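Local structure of putatuve endo-xylanase (Clostridium stercorarium, 1O8P) at residues A31-L42 / I54-Y65; V91-L101 / S123-V134. The protein probably binds xylan and cellulose chains, as a family 6 carbohydrate-binding module of a putative endo-xylanase, and holds a calcium ion. One frame throughout, in Å; residues are numbered along the deposited sequence.

Both contacts belong to one beta-sandwich domain, the family 6 carbohydrate-binding module, and they follow each other along the chain: contact 1 closes at residue 65 before contact 2 opens at residue 91. Their centres lie about 15 Å apart, yet they share a sheet, because strand 62-69 of contact 1 pairs antiparallel with strand 128-135 of contact 2. The backbone joins them directly, with probable hydrogen bonds from Y65 N to I131 O and from L133 N to T63 O. Strands 36-38, 62-69, 128-135 and 87-93 run side by side in one layer, while 123-125 belongs to the other sheet and 54-55 to a small two-stranded one; the calcium ion sits beside contact 1.

Contact 1. Residues A31-L42 / I54-Y65; sequences AEDYDSSYGPNL and IGYIENGYSTTY. With CA (calcium ion), chain B.
The ring of Y61 is sandwiched between backbone groups: CA of G39 sits over the centre of one face, 3.4 Å from the ring centroid in a CH-pi contact, while the backbone N of E58 lies over the opposite face. At the far end of this ring, OH accepts a hydrogen bond from N41 N (3.1 Å). Y65 carries CB of Y34 over one face, 4.1 Å from its centroid, and has A31 O at its edge. The Y34 ring, swung round with CG between backbone N and carbonyl carbon (chi1 55°), meets CG2 of I54 at its edge. L42 lies alongside I57, its CD1 3.8 Å from I57 CG1, and runs past Y61 in the opposite direction.

Strands 36-38 and 62-65 pair antiparallel: Y38 and S62 exchange two backbone bonds, and T64 N donates to S36 O. A classic beta bulge sets D35 and S36 against T64, with D35 N bonded to T64 O (2.8 Å). D35 OD2 comes back toward Y65, accepts from K66 N and forms a salt bridge with R23.

Y65 OH donates to A31 O at 2.6 Å, on a lone pair, and receives T63 OG1 at 3.1 Å. This two-bond grip fixes the buried phenol and ties the sheet to the backbone just before E32, whose carboxylate binds calcium through OE1 (2.6 Å) and OE2, alongside Q30, S52 and D142.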
loop_
_atom_site.group_PDB
_atom_site.type_symbol
_atom_site.label_atom_id
_atom_site.label_comp_id
_atom_site.label_asym_id
_atom_site.label_seq_id
_atom_site.Cartn_x
_atom_site.Cartn_y
_atom_site.Cartn_z
ATOM N N ALA A 31 3.916 -0.763 5.379
ATOM C CA ALA A 31 3.142 0.406 5.001
ATOM C C ALA A 31 3.469 1.606 5.909
ATOM O O ALA A 31 3.313 2.784 5.499
ATOM C CB ALA A 31 1.654 0.075 5.022
ATOM N N GLU A 32 3.891 1.319 7.141
ATOM C CA GLU A 32 4.370 2.378 8.034
ATOM C C GLU A 32 5.721 2.995 7.567
ATOM O O GLU A 32 6.137 4.013 8.090
ATOM C CB GLU A 32 4.453 1.901 9.509
ATOM C CG GLU A 32 5.534 0.871 9.824
ATOM C CD GLU A 32 5.102 -0.550 9.511
ATOM O OE1 GLU A 32 4.197 -0.752 8.668
ATOM O OE2 GLU A 32 5.682 -1.491 10.087
ATOM N N ASP A 33 6.385 2.395 6.579
ATOM C CA ASP A 33 7.668 2.965 6.119
ATOM C C ASP A 33 7.476 3.905 4.918
ATOM O O ASP A 33 8.146 3.761 3.898
ATOM C CB ASP A 33 8.652 1.862 5.746
ATOM C CG ASP A 33 9.089 1.015 6.932
ATOM O OD1 ASP A 33 8.969 1.407 8.106
ATOM O OD2 ASP A 33 9.615 -0.098 6.759
ATOM N N TYR A 34 6.537 4.836 5.034
ATOM C CA TYR A 34 6.301 5.808 3.993
ATOM C C TYR A 34 7.280 6.987 4.128
ATOM O O TYR A 34 7.728 7.331 5.236
ATOM C CB TYR A 34 4.839 6.287 4.011
ATOM C CG TYR A 34 4.387 6.833 5.348
ATOM C CD1 TYR A 34 4.654 8.149 5.709
ATOM C CD2 TYR A 34 3.688 6.034 6.247
ATOM C CE1 TYR A 34 4.235 8.655 6.929
ATOM C CE2 TYR A 34 3.261 6.523 7.486
ATOM C CZ TYR A 34 3.533 7.836 7.815
ATOM O OH TYR A 34 3.117 8.328 9.042
ATOM N N ASP A 35 7.623 7.585 2.991
ATOM C CA ASP A 35 8.560 8.697 2.963
ATOM C C ASP A 35 7.810 9.998 3.066
ATOM O O ASP A 35 8.367 10.993 3.442
ATOM C CB ASP A 35 9.340 8.652 1.670
ATOM C CG ASP A 35 10.136 7.391 1.550
ATOM O OD1 ASP A 35 11.181 7.327 2.215
ATOM O OD2 ASP A 35 9.788 6.395 0.866
ATOM N N SER A 36 6.517 9.954 2.758
ATOM C CA SER A 36 5.676 11.131 2.653
ATOM C C SER A 36 4.198 10.695 2.809
ATOM O O SER A 36 3.852 9.539 2.566
ATOM C CB SER A 36 5.905 11.729 1.273
ATOM O OG SER A 36 4.908 12.668 0.984
ATOM N N SER A 37 3.333 11.579 3.274
ATOM C CA SER A 37 1.917 11.202 3.427
ATOM C C SER A 37 1.014 12.425 3.389
ATOM O O SER A 37 1.477 13.556 3.653
ATOM C CB SER A 37 1.670 10.386 4.684
ATOM O OG SER A 37 1.779 11.182 5.838
ATOM N N TYR A 38 -0.237 12.211 2.972
ATOM C CA TYR A 38 -1.264 13.196 3.143
ATOM C C TYR A 38 -2.343 12.649 4.059
ATOM O O TYR A 38 -2.917 11.629 3.790
ATOM C CB TYR A 38 -1.906 13.625 1.801
ATOM C CG TYR A 38 -3.134 14.470 2.105
ATOM C CD1 TYR A 38 -2.996 15.827 2.424
ATOM C CD2 TYR A 38 -4.425 13.891 2.205
ATOM C CE1 TYR A 38 -4.108 16.581 2.761
ATOM C CE2 TYR A 38 -5.534 14.644 2.547
ATOM C CZ TYR A 38 -5.366 15.986 2.804
ATOM O OH TYR A 38 -6.411 16.758 3.163
ATOM N N GLY A 39 -2.658 13.350 5.129
ATOM C CA GLY A 39 -3.816 12.993 5.914
ATOM C C GLY A 39 -3.525 13.267 7.363
ATOM O O GLY A 39 -2.749 12.524 7.996
ATOM N N PRO A 40 -4.137 14.344 7.866
ATOM C CA PRO A 40 -3.846 14.907 9.198
ATOM C C PRO A 40 -3.872 13.885 10.317
ATOM O O PRO A 40 -3.017 13.984 11.208
ATOM C CB PRO A 40 -4.978 15.939 9.423
ATOM C CG PRO A 40 -6.021 15.651 8.319
ATOM C CD PRO A 40 -5.153 15.132 7.140
ATOM N N ASN A 41 -4.799 12.918 10.246
ATOM C CA ASN A 41 -5.028 11.939 11.307
ATOM C C ASN A 41 -4.197 10.674 11.231
ATOM O O ASN A 41 -4.219 9.889 12.174
ATOM C CB ASN A 41 -6.490 11.502 11.305
ATOM C CG ASN A 41 -7.450 12.626 11.704
ATOM O OD1 ASN A 41 -7.022 13.709 12.093
ATOM N ND2 ASN A 41 -8.747 12.358 11.616
ATOM N N LEU A 42 -3.504 10.457 10.110
ATOM C CA LEU A 42 -2.875 9.180 9.819
ATOM C C LEU A 42 -1.959 8.817 10.966
ATOM O O LEU A 42 -1.242 9.670 11.457
ATOM C CB LEU A 42 -2.081 9.225 8.502
ATOM C CG LEU A 42 -1.907 7.871 7.788
ATOM C CD1 LEU A 42 -2.017 7.987 6.270
ATOM C CD2 LEU A 42 -0.548 7.318 8.148
ATOM N N ILE A 54 -0.424 1.092 9.354
ATOM C CA ILE A 54 -1.023 2.419 9.305
ATOM C C ILE A 54 -2.556 2.302 9.481
ATOM O O ILE A 54 -3.160 1.303 9.082
ATOM C CB ILE A 54 -0.577 3.167 8.037
ATOM C CG1 ILE A 54 -0.982 2.380 6.757
ATOM C CG2 ILE A 54 0.979 3.412 8.116
ATOM C CD1 ILE A 54 -0.663 3.053 5.426
ATOM N N GLY A 55 -3.155 3.343 10.073
ATOM C CA GLY A 55 -4.588 3.447 10.326
ATOM C C GLY A 55 -4.993 4.923 10.527
ATOM O O GLY A 55 -4.173 5.808 10.244
ATOM N N TYR A 56 -6.218 5.165 11.053
ATOM C CA TYR A 56 -6.890 6.475 11.143
ATOM C C TYR A 56 -6.876 7.112 9.767
ATOM O O TYR A 56 -6.679 8.322 9.615
ATOM C CB TYR A 56 -6.313 7.421 12.222
ATOM C CG TYR A 56 -6.663 7.146 13.687
ATOM C CD1 TYR A 56 -7.393 6.011 14.085
ATOM C CD2 TYR A 56 -6.221 8.012 14.686
ATOM C CE1 TYR A 56 -7.683 5.757 15.446
ATOM C CE2 TYR A 56 -6.487 7.784 16.029
ATOM C CZ TYR A 56 -7.222 6.655 16.429
ATOM O OH TYR A 56 -7.466 6.432 17.787
ATOM N N ILE A 57 -7.083 6.271 8.750
ATOM C CA ILE A 57 -7.117 6.681 7.336
ATOM C C ILE A 57 -8.528 7.112 6.919
ATOM O O ILE A 57 -9.519 6.566 7.392
ATOM C CB ILE A 57 -6.540 5.546 6.429
ATOM C CG1 ILE A 57 -4.995 5.571 6.447
ATOM C CG2 ILE A 57 -7.118 5.570 5.000
ATOM C CD1 ILE A 57 -4.376 4.276 5.969
ATOM N N GLU A 58 -8.599 8.121 6.063
ATOM C CA GLU A 58 -9.857 8.611 5.525
ATOM C C GLU A 58 -9.795 8.708 4.006
ATOM O O GLU A 58 -8.717 8.676 3.425
ATOM C CB GLU A 58 -10.150 10.004 6.101
ATOM C CG GLU A 58 -10.385 10.047 7.609
ATOM C CD GLU A 58 -11.597 9.250 8.113
ATOM O OE1 GLU A 58 -12.517 8.872 7.334
ATOM O OE2 GLU A 58 -11.651 9.007 9.344
ATOM N N ASN A 59 -10.961 8.837 3.365
ATOM C CA ASN A 59 -11.045 9.231 1.952
ATOM C C ASN A 59 -10.118 10.412 1.607
ATOM O O ASN A 59 -10.145 11.457 2.273
ATOM C CB ASN A 59 -12.506 9.586 1.576
ATOM C CG ASN A 59 -12.657 9.865 0.116
ATOM O OD1 ASN A 59 -11.999 9.231 -0.672
ATOM N ND2 ASN A 59 -13.497 10.831 -0.259
ATOM N N GLY A 60 -9.313 10.239 0.562
ATOM C CA GLY A 60 -8.376 11.228 0.086
ATOM C C GLY A 60 -6.984 11.132 0.691
ATOM O O GLY A 60 -6.052 11.795 0.198
ATOM N N TYR A 61 -6.822 10.338 1.753
ATOM C CA TYR A 61 -5.460 10.094 2.325
ATOM C C TYR A 61 -4.563 9.307 1.375
ATOM O O TYR A 61 -5.043 8.643 0.462
ATOM C CB TYR A 61 -5.519 9.314 3.628
ATOM C CG TYR A 61 -5.945 10.090 4.840
ATOM C CD1 TYR A 61 -6.804 11.194 4.739
ATOM C CD2 TYR A 61 -5.504 9.690 6.110
ATOM C CE1 TYR A 61 -7.204 11.907 5.882
ATOM C CE2 TYR A 61 -5.864 10.389 7.265
ATOM C CZ TYR A 61 -6.714 11.490 7.148
ATOM O OH TYR A 61 -7.094 12.119 8.289
ATOM N N SER A 62 -3.255 9.386 1.595
ATOM C CA SER A 62 -2.303 8.796 0.697
ATOM C C SER A 62 -0.958 8.629 1.401
ATOM O O SER A 62 -0.643 9.372 2.343
ATOM C CB SER A 62 -2.148 9.645 -0.591
ATOM O OG SER A 62 -1.420 10.840 -0.333
ATOM N N THR A 63 -0.205 7.610 0.978
ATOM C CA THR A 63 1.150 7.394 1.456
ATOM C C THR A 63 2.021 7.172 0.257
ATOM O O THR A 63 1.596 6.579 -0.736
ATOM C CB THR A 63 1.257 6.234 2.478
ATOM O OG1 THR A 63 0.310 5.233 2.157
ATOM C CG2 THR A 63 0.819 6.654 3.851
ATOM N N THR A 64 3.247 7.672 0.350
ATOM C CA THR A 64 4.172 7.613 -0.739
ATOM C C THR A 64 5.392 6.850 -0.285
ATOM O O THR A 64 5.906 7.103 0.806
ATOM C CB THR A 64 4.571 9.033 -1.141
ATOM O OG1 THR A 64 3.433 9.713 -1.678
ATOM C CG2 THR A 64 5.661 9.045 -2.285
ATOM N N TYR A 65 5.856 5.961 -1.156
ATOM C CA TYR A 65 6.987 5.069 -0.937
ATOM C C TYR A 65 7.918 5.236 -2.112
ATOM O O TYR A 65 7.670 4.731 -3.212
ATOM C CB TYR A 65 6.504 3.596 -0.831
ATOM C CG TYR A 65 5.437 3.456 0.209
ATOM C CD1 TYR A 65 4.098 3.782 -0.084
ATOM C CD2 TYR A 65 5.751 3.029 1.498
ATOM C CE1 TYR A 65 3.118 3.669 0.871
ATOM C CE2 TYR A 65 4.766 2.915 2.466
ATOM C CZ TYR A 65 3.450 3.240 2.142
ATOM O OH TYR A 65 2.463 3.171 3.096
HETATM CA CA CA B . 3.704 -3.270 8.972
HETATM O O HOH W 1 5.198 -4.070 10.750
#

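Contact 2. Residues V91-L101 / S123-V134; sequences VRLGSPSGTLL and SNTAGVKDIVLV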
loop_
_atom_site.group_PDB
_atom_site.type_symbol
_atom_site.label_atom_id
_atom_site.label_comp_id
_atom_site.label_asym_id
_atom_site.label_seq_id
_atom_site.Cartn_x
_atom_site.Cartn_y
_atom_site.Cartn_z
ATOM N N VAL A 91 -3.162 2.308 -6.467
ATOM C CA VAL A 91 -1.715 2.180 -6.568
ATOM C C VAL A 91 -1.270 3.023 -7.767
ATOM O O VAL A 91 -1.626 2.721 -8.902
ATOM C CB VAL A 91 -1.247 0.682 -6.682
ATOM C CG1 VAL A 91 0.280 0.620 -6.632
ATOM C CG2 VAL A 91 -1.852 -0.177 -5.554
ATOM N N ARG A 92 -0.528 4.095 -7.495
ATOM C CA ARG A 92 -0.192 5.101 -8.500
ATOM C C ARG A 92 1.304 5.380 -8.562
ATOM O O ARG A 92 2.037 5.094 -7.607
ATOM C CB ARG A 92 -0.879 6.429 -8.187
ATOM C CG ARG A 92 -2.370 6.402 -8.125
ATOM C CD ARG A 92 -2.885 7.737 -8.376
ATOM N NE ARG A 92 -4.302 7.782 -8.619
ATOM C CZ ARG A 92 -4.855 8.207 -9.736
ATOM N NH1 ARG A 92 -4.120 8.601 -10.761
ATOM N NH2 ARG A 92 -6.163 8.210 -9.834
ATOM N N LEU A 93 1.752 5.949 -9.688
ATOM C CA LEU A 93 3.138 6.387 -9.828
ATOM C C LEU A 93 3.342 7.866 -9.418
ATOM O O LEU A 93 2.569 8.736 -9.815
ATOM C CB LEU A 93 3.578 6.234 -11.264
ATOM C CG LEU A 93 3.698 4.819 -11.817
ATOM C CD1 LEU A 93 4.176 4.914 -13.251
ATOM C CD2 LEU A 93 4.631 3.938 -10.935
ATOM N N GLY A 94 4.377 8.140 -8.616
ATOM C CA GLY A 94 4.876 9.508 -8.499
ATOM C C GLY A 94 4.103 10.333 -7.495
ATOM O O GLY A 94 4.682 10.798 -6.532
ATOM N N SER A 95 2.800 10.471 -7.693
ATOM C CA SER A 95 1.976 11.261 -6.805
ATOM C C SER A 95 0.558 10.733 -6.834
ATOM O O SER A 95 0.247 9.854 -7.632
ATOM C CB SER A 95 2.013 12.748 -7.234
ATOM O OG SER A 95 1.227 12.957 -8.405
ATOM N N PRO A 96 -0.310 11.251 -5.962
ATOM C CA PRO A 96 -1.739 10.924 -6.000
ATOM C C PRO A 96 -2.461 11.190 -7.363
ATOM O O PRO A 96 -3.544 10.640 -7.621
ATOM C CB PRO A 96 -2.320 11.816 -4.906
ATOM C CG PRO A 96 -1.223 12.042 -4.013
ATOM C CD PRO A 96 0.014 12.153 -4.835
ATOM N N SER A 97 -1.862 12.024 -8.204
ATOM C CA SER A 97 -2.425 12.320 -9.513
ATOM C C SER A 97 -1.642 11.625 -10.641
ATOM O O SER A 97 -1.977 11.791 -11.803
ATOM C CB SER A 97 -2.473 13.849 -9.738
ATOM O OG SER A 97 -3.287 14.485 -8.741
ATOM N N GLY A 98 -0.612 10.853 -10.297
ATOM C CA GLY A 98 0.184 10.136 -11.290
ATOM C C GLY A 98 -0.577 8.958 -11.882
ATOM O O GLY A 98 -1.703 8.691 -11.524
ATOM N N THR A 99 0.065 8.254 -12.802
ATOM C CA THR A 99 -0.522 7.096 -13.461
ATOM C C THR A 99 -1.089 6.073 -12.461
ATOM O O THR A 99 -0.413 5.686 -11.527
ATOM C CB THR A 99 0.558 6.456 -14.339
ATOM O OG1 THR A 99 1.010 7.428 -15.294
ATOM C CG2 THR A 99 -0.016 5.322 -15.199
ATOM N N LEU A 100 -2.340 5.670 -12.683
ATOM C CA LEU A 100 -3.015 4.627 -11.913
ATOM C C LEU A 100 -2.580 3.265 -12.445
ATOM O O LEU A 100 -2.812 2.956 -13.609
ATOM C CB LEU A 100 -4.541 4.795 -12.009
ATOM C CG LEU A 100 -5.386 3.761 -11.218
ATOM C CD1 LEU A 100 -5.160 3.831 -9.705
ATOM C CD2 LEU A 100 -6.878 3.917 -11.604
ATOM N N LEU A 101 -1.903 2.477 -11.614
ATOM C CA LEU A 101 -1.422 1.147 -12.012
ATOM C C LEU A 101 -2.477 0.101 -11.772
ATOM O O LEU A 101 -2.535 -0.910 -12.468
ATOM C CB LEU A 101 -0.182 0.735 -11.201
ATOM C CG LEU A 101 0.988 1.715 -11.259
ATOM C CD1 LEU A 101 2.153 1.182 -10.401
ATOM C CD2 LEU A 101 1.369 1.876 -12.708
ATOM N N SER A 123 -0.875 -2.665 -14.213
ATOM C CA SER A 123 -0.084 -2.451 -15.430
ATOM C C SER A 123 1.340 -2.847 -15.118
ATOM O O SER A 123 1.865 -2.492 -14.043
ATOM C CB SER A 123 -0.033 -0.986 -15.833
ATOM O OG SER A 123 -1.317 -0.450 -15.979
ATOM N N ASN A 124 1.947 -3.567 -16.062
ATOM C CA ASN A 124 3.323 -3.976 -15.956
ATOM C C ASN A 124 4.199 -2.769 -15.673
ATOM O O ASN A 124 4.235 -1.852 -16.478
ATOM C CB ASN A 124 3.792 -4.647 -17.259
ATOM C CG ASN A 124 5.237 -5.200 -17.139
ATOM O OD1 ASN A 124 5.560 -5.913 -16.195
ATOM N ND2 ASN A 124 6.106 -4.834 -18.083
ATOM N N THR A 125 4.915 -2.805 -14.550
ATOM C CA THR A 125 5.749 -1.715 -14.071
ATOM C C THR A 125 7.156 -2.276 -13.836
ATOM O O THR A 125 7.307 -3.302 -13.182
ATOM C CB THR A 125 5.130 -1.235 -12.724
ATOM O OG1 THR A 125 3.780 -0.828 -12.970
ATOM C CG2 THR A 125 5.829 0.015 -12.129
ATOM N N ALA A 126 8.163 -1.577 -14.343
ATOM C CA ALA A 126 9.561 -1.997 -14.284
ATOM C C ALA A 126 10.466 -0.839 -13.827
ATOM O O ALA A 126 10.041 0.311 -13.793
ATOM C CB ALA A 126 10.013 -2.512 -15.668
ATOM N N GLY A 127 11.689 -1.166 -13.434
ATOM C CA GLY A 127 12.696 -0.197 -12.975
ATOM C C GLY A 127 12.316 0.479 -11.669
ATOM O O GLY A 127 11.449 0.005 -10.941
ATOM N N VAL A 128 12.927 1.628 -11.397
ATOM C CA VAL A 128 12.771 2.265 -10.101
ATOM C C VAL A 128 11.690 3.329 -10.121
ATOM O O VAL A 128 11.781 4.282 -10.923
ATOM C CB VAL A 128 14.109 2.839 -9.554
ATOM C CG1 VAL A 128 13.875 3.453 -8.148
ATOM C CG2 VAL A 128 15.147 1.707 -9.475
ATOM N N LYS A 129 10.681 3.158 -9.240
ATOM C CA LYS A 129 9.523 4.036 -9.177
ATOM C C LYS A 129 9.178 4.496 -7.763
ATOM O O LYS A 129 9.420 3.801 -6.775
ATOM C CB LYS A 129 8.255 3.373 -9.763
ATOM C CG LYS A 129 8.320 2.859 -11.211
ATOM C CD LYS A 129 8.500 3.953 -12.240
ATOM C CE LYS A 129 8.156 3.456 -13.668
ATOM N NZ LYS A 129 9.435 3.011 -14.412
ATOM N N ASP A 130 8.567 5.673 -7.689
ATOM C CA ASP A 130 7.882 6.119 -6.496
ATOM C C ASP A 130 6.452 5.658 -6.515
ATOM O O ASP A 130 5.728 5.923 -7.481
ATOM C CB ASP A 130 7.926 7.628 -6.383
ATOM C CG ASP A 130 9.343 8.152 -6.216
ATOM O OD1 ASP A 130 10.323 7.391 -5.949
ATOM O OD2 ASP A 130 9.568 9.339 -6.392
ATOM N N ILE A 131 6.045 4.972 -5.445
ATOM C CA ILE A 131 4.689 4.400 -5.360
ATOM C C ILE A 131 3.833 5.163 -4.359
ATOM O O ILE A 131 4.249 5.451 -3.228
ATOM C CB ILE A 131 4.700 2.869 -4.996
ATOM C CG1 ILE A 131 5.320 2.059 -6.127
ATOM C CG2 ILE A 131 3.234 2.321 -4.795
ATOM C CD1 ILE A 131 4.443 2.017 -7.445
ATOM N N VAL A 132 2.620 5.461 -4.796
ATOM C CA VAL A 132 1.629 6.124 -3.961
ATOM C C VAL A 132 0.390 5.250 -3.762
ATOM O O VAL A 132 -0.176 4.762 -4.720
ATOM C CB VAL A 132 1.248 7.512 -4.591
ATOM C CG1 VAL A 132 0.311 8.292 -3.675
ATOM C CG2 VAL A 132 2.552 8.292 -4.895
ATOM N N LEU A 133 -0.015 5.057 -2.502
ATOM C CA LEU A 133 -1.309 4.423 -2.161
ATOM C C LEU A 133 -2.328 5.535 -1.817
ATOM O O LEU A 133 -2.059 6.364 -0.960
ATOM C CB LEU A 133 -1.134 3.474 -0.958
ATOM C CG LEU A 133 -0.027 2.417 -1.101
ATOM C CD1 LEU A 133 0.035 1.563 0.194
ATOM C CD2 LEU A 133 -0.292 1.524 -2.361
ATOM N N VAL A 134 -3.460 5.560 -2.516
ATOM C CA VAL A 134 -4.480 6.551 -2.311
ATOM C C VAL A 134 -5.702 5.805 -1.811
ATOM O O VAL A 134 -6.140 4.838 -2.422
ATOM C CB VAL A 134 -4.774 7.393 -3.610
ATOM C CG1 VAL A 134 -5.813 8.498 -3.327
ATOM C CG2 VAL A 134 -3.456 7.976 -4.204
HETATM O O HOH W 2 -1.545 2.015 -15.764
#
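V91 and L133 point the same way, side by side, with V91 CG2 3.9 Å from L133 CD2, while the other branch of V91 crosses I131 obliquely at CG2. L101 meets I131 at about a right angle, CD1 to CD1 at 3.8 Å, and reaches tip to tip toward T125, both of its methyls close to OG1. L93 lays CD2 across the first carbons of K129, whose chain then bends away so that NZ donates to A126 O (2.8 Å).

V132 points to the other face, that of R92. With CG1 anti to the backbone N (chi1 -175°), its two methyls press on successive parts of the loop, CG2 on S95 N and CG1 on P96 N. V134 CG2 packs on P96 as well. R92 stretches out over this loop, and its NE is hydrogen-bonded to Q90 OE1.

R92 and V132 exchange two backbone bonds, the one from V132 N to R92 O with an N-H...O angle of 169°, and G94 N donates to D130 O (2.8 Å). Separately, S123 N bonds L101 O, and a water bridges L100 O and S123 OG. An antiparallel pairing of this kind, with V91, I131 and L133 meeting F144 or F146 of strand 140-147 in the opposing sheet, is characteristic of the beta-sandwich fold of family 6 modules.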